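KaiC domain-containing protein (Pyrococcus horikoshii, PDB 2ZTS) probably binds ATP, as a KaiC-like member of the P-loop ATPases. Local coordinates at the interface of chains A and B. Residues are numbered along the deposited sequence; one frame, centred on the assembly and turned at random. Chains: chain A/B, Putative uncharacterized protein PH0186.

Two patches join chains A and B, copies of one protein, with C-alpha centres about 21 Å apart and no shared residue. In contact 1 the 3-10 helix 195-198 of chain A and the loop before it enter a groove in chain B, near its Walker B strand and glutamate pair. In contact 2 strand 214-223 of chain A and the loop at A:Met230, which flank ADP-binding positions, meet two strands of chain B. The interface is not an exact two-fold, and the assembly holds six copies, as in KaiC hexamers; together the contacts probably help form a nucleotide site between subunits.

Contact 1: the interface of chains A and B. Residues chain A 193-194, 197; chain B 68, 145, 149, 180, 191.
The 3-10 helix 195-198 of chain A projects A:Phe197 into a groove of chain B lined by B:Glu68, B:Pro145, B:Leu149, B:Glu180 and B:Arg191. CG of the phenylalanine lies anti to its carbonyl carbon (chi1 -67°), which carries the ring out towards the partner. One face is packed by aliphatic groups: B:Leu149 CD1 stands 3.9 Å from A:Phe197 CG, and B:Pro145 CB comes under the far rim, 3.5 Å from CE1 of the ring. On the opposite side the B:Glu180 carboxylate sits over and beyond the CZ end, its plane 20° from the ring's and OE2 3.7 Å from A:Phe197 CZ. B:Glu68 brings OE1 to 3.6 Å from A:Phe197 CD1; its OE2 lies in the ring plane at the edge, but the carboxylate as a whole is turned 55° from the ring. Phenylalanine suits the groove because its flat ring fills it, one face against the aliphatic carbons and the C-H rim towards the carboxylate oxygens. Were A:Phe197 an alanine, B:Leu149 CD1 and B:Pro145 CB would probably face a gap in the groove.

Beside the ring, B:Arg191 NH1 lies 3.8 Å from A:Phe197 CE2 and gives a hydrogen bond of 2.9 Å to A:Gly193 O, tilted from the carbonyl plane. The long extended arginine spans the gap, and glycine readily adopts the positive phi found here. A:Ile194 CG1 adds a looser contact, 4.0 Å from B:Leu149 CD2.

In the shared fold, the groove lies beside the end of Walker B strand 138-142 and the Glu-Glu pair after strand 62-66, begun by B:Glu68 and probably catalytic, hence close to chain B's nucleotide site.

Contact 2: the interface of chains A and B. Residues chain A 219, 221, 230; chain B 207, 212-214.
A:Met230, a selenomethionine, reaches across to B:Leu214 and B:Leu207, its side chain crossing both of theirs at about a right angle. Its CB sits 3.3 Å from the backbone oxygen B:Leu214 O, and CG remains near that same oxygen, at 3.9 Å. Beyond CG the chain folds back, for the last torsion is 6° and brings CE round to the side of CB; this nearly eclipsed geometry is unusual and may be imprecise. The terminal methyl CE caps the leucine pair, 3.7 Å from B:Leu207 CD2 and 3.8 Å from B:Leu214 CB. A flexible, unbranched apolar chain suits such a bent path.

The backbone fixes the same pair: B:Leu214 N donates to A:Met230 O over 3.2 Å, almost straight at the hydrogen (177°) though the donor stands well above the carbonyl plane. B:Leu214 CD1 then packs against A:Leu219 CD2 at 3.8 Å, one branched leucine filling in beside another. At the other end A:Arg221 lays its aliphatic part on B:Leu207, with CD 3.6 Å from B:Leu207 CD1, so a charged residue still offers carbon to a greasy neighbour.

The patch clasps strand 214-223 and the loop at A:Met230 to strands 201-210 and 213-223 of chain B. It probably helps hold neighbouring subunits together and place the segment carrying A:Lys222, A:Met223, A:Thr226 and A:His228, which would reach an ADP at a subunit interface, perhaps that of chain B.

Contact 1: the interface of chains A and B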
# COMPACT_ATOMS: atom_id res chain seq x y z
N GLY A 193 10.85 -9.89 4.76
CA GLY A 193 9.88 -10.89 5.17
C GLY A 193 10.39 -12.30 5.12
O GLY A 193 9.61 -13.25 5.13
N ILE A 194 11.70 -12.50 5.06
CA ILE A 194 12.27 -13.85 4.91
C ILE A 194 13.23 -14.23 6.02
O ILE A 194 13.36 -15.39 6.35
CB ILE A 194 13.00 -13.96 3.54
CG1 ILE A 194 12.05 -13.72 2.36
CG2 ILE A 194 13.65 -15.36 3.37
CD1 ILE A 194 12.73 -13.41 1.04
N PHE A 197 12.40 -16.57 8.86
CA PHE A 197 12.31 -18.01 8.65
C PHE A 197 13.61 -18.79 8.81
O PHE A 197 13.58 -20.01 8.76
CB PHE A 197 11.72 -18.30 7.27
CG PHE A 197 10.29 -17.88 7.17
CD1 PHE A 197 9.30 -18.71 7.56
CD2 PHE A 197 9.98 -16.59 6.80
CE1 PHE A 197 7.99 -18.29 7.52
CE2 PHE A 197 8.71 -16.16 6.73
CZ PHE A 197 7.69 -17.02 7.09
N GLU B 68 10.90 -26.15 8.15
CA GLU B 68 11.41 -25.01 8.88
C GLU B 68 12.65 -25.42 9.73
O GLU B 68 13.47 -24.59 10.08
CB GLU B 68 10.29 -24.35 9.67
CG GLU B 68 10.59 -22.89 10.14
CD GLU B 68 9.53 -21.83 9.89
OE1 GLU B 68 9.73 -20.70 10.51
OE2 GLU B 68 8.55 -22.09 9.08
N PRO B 145 4.86 -21.26 4.12
CA PRO B 145 5.94 -20.40 3.66
C PRO B 145 7.28 -21.11 3.44
O PRO B 145 8.06 -20.66 2.60
CB PRO B 145 6.07 -19.38 4.76
CG PRO B 145 4.71 -19.34 5.42
CD PRO B 145 4.28 -20.75 5.38
N LEU B 149 9.20 -20.58 -0.08
CA LEU B 149 10.52 -19.98 -0.13
C LEU B 149 11.58 -20.83 -0.81
O LEU B 149 12.57 -20.28 -1.25
CB LEU B 149 10.99 -19.61 1.22
CG LEU B 149 10.24 -18.44 1.83
CD1 LEU B 149 10.64 -18.40 3.30
CD2 LEU B 149 10.50 -17.16 1.07
N GLU B 180 2.28 -18.05 8.11
CA GLU B 180 2.71 -16.95 8.91
C GLU B 180 2.49 -15.61 8.19
O GLU B 180 2.99 -15.39 7.09
CB GLU B 180 4.17 -17.19 9.27
CG GLU B 180 4.82 -16.14 10.13
CD GLU B 180 6.14 -16.59 10.75
OE1 GLU B 180 6.13 -17.74 11.35
OE2 GLU B 180 7.17 -15.80 10.59
N ARG B 191 -0.06 -15.77 4.64
CA ARG B 191 1.04 -15.13 3.95
C ARG B 191 0.65 -14.77 2.50
O ARG B 191 1.00 -13.70 2.02
CB ARG B 191 2.27 -16.04 3.91
CG ARG B 191 3.55 -15.25 3.51
CD ARG B 191 4.82 -16.00 3.82
NE ARG B 191 5.89 -15.59 2.90
CZ ARG B 191 6.83 -14.65 3.10
NH1 ARG B 191 6.93 -13.97 4.22
NH2 ARG B 191 7.69 -14.38 2.12

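Contact 2: the interface of chains A and B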
# COMPACT_ATOMS: atom_id res chain seq x y z
N LEU A 219 12.86 -5.87 23.10
CA LEU A 219 11.82 -6.85 23.34
C LEU A 219 12.28 -8.16 22.76
O LEU A 219 12.82 -8.18 21.63
CB LEU A 219 10.59 -6.38 22.62
CG LEU A 219 9.48 -7.41 22.53
CD1 LEU A 219 8.65 -7.33 23.80
CD2 LEU A 219 8.64 -7.20 21.25
N ARG A 221 10.87 -11.17 21.10
CA ARG A 221 9.65 -11.60 20.38
C ARG A 221 9.57 -13.12 20.38
O ARG A 221 8.51 -13.68 20.52
CB ARG A 221 9.66 -11.06 18.93
CG ARG A 221 8.46 -11.42 18.06
CD ARG A 221 7.11 -10.98 18.58
NE ARG A 221 6.53 -9.95 17.73
CZ ARG A 221 5.73 -10.18 16.67
NH1 ARG A 221 5.40 -11.42 16.28
NH2 ARG A 221 5.28 -9.14 15.98
N MSE A 230 8.18 -11.46 27.94
CA MSE A 230 7.50 -10.85 26.80
C MSE A 230 7.32 -9.35 26.99
O MSE A 230 6.58 -8.73 26.25
CB MSE A 230 6.10 -11.47 26.67
CG MSE A 230 6.09 -12.99 26.77
SE MSE A 230 5.96 -13.95 25.03
CE MSE A 230 6.08 -12.58 23.54
N LEU B 207 -0.30 -12.30 19.30
CA LEU B 207 0.33 -11.57 20.40
C LEU B 207 -0.21 -10.15 20.47
O LEU B 207 0.08 -9.39 19.59
CB LEU B 207 1.80 -11.46 20.12
CG LEU B 207 2.63 -12.69 20.35
CD1 LEU B 207 3.98 -12.46 19.64
CD2 LEU B 207 2.79 -12.96 21.82
N ILE B 212 2.58 -2.96 28.70
CA ILE B 212 4.03 -3.09 28.54
C ILE B 212 4.43 -4.49 28.01
O ILE B 212 5.59 -4.71 27.59
CB ILE B 212 4.63 -2.87 29.94
CG1 ILE B 212 6.16 -3.06 29.93
CG2 ILE B 212 3.86 -3.76 31.02
CD1 ILE B 212 6.86 -2.59 31.24
N GLU B 213 3.45 -5.39 28.01
CA GLU B 213 3.64 -6.83 27.81
C GLU B 213 2.82 -7.42 26.66
O GLU B 213 1.60 -7.16 26.51
CB GLU B 213 3.23 -7.56 29.09
CG GLU B 213 3.77 -8.98 29.14
CD GLU B 213 3.46 -9.64 30.45
OE1 GLU B 213 2.89 -8.93 31.29
OE2 GLU B 213 3.76 -10.84 30.62
N LEU B 214 3.48 -8.28 25.88
CA LEU B 214 2.80 -9.08 24.86
C LEU B 214 2.17 -10.30 25.54
O LEU B 214 2.83 -10.99 26.29
CB LEU B 214 3.78 -9.53 23.76
CG LEU B 214 4.55 -8.44 22.98
CD1 LEU B 214 5.39 -9.10 21.95
CD2 LEU B 214 3.63 -7.47 22.34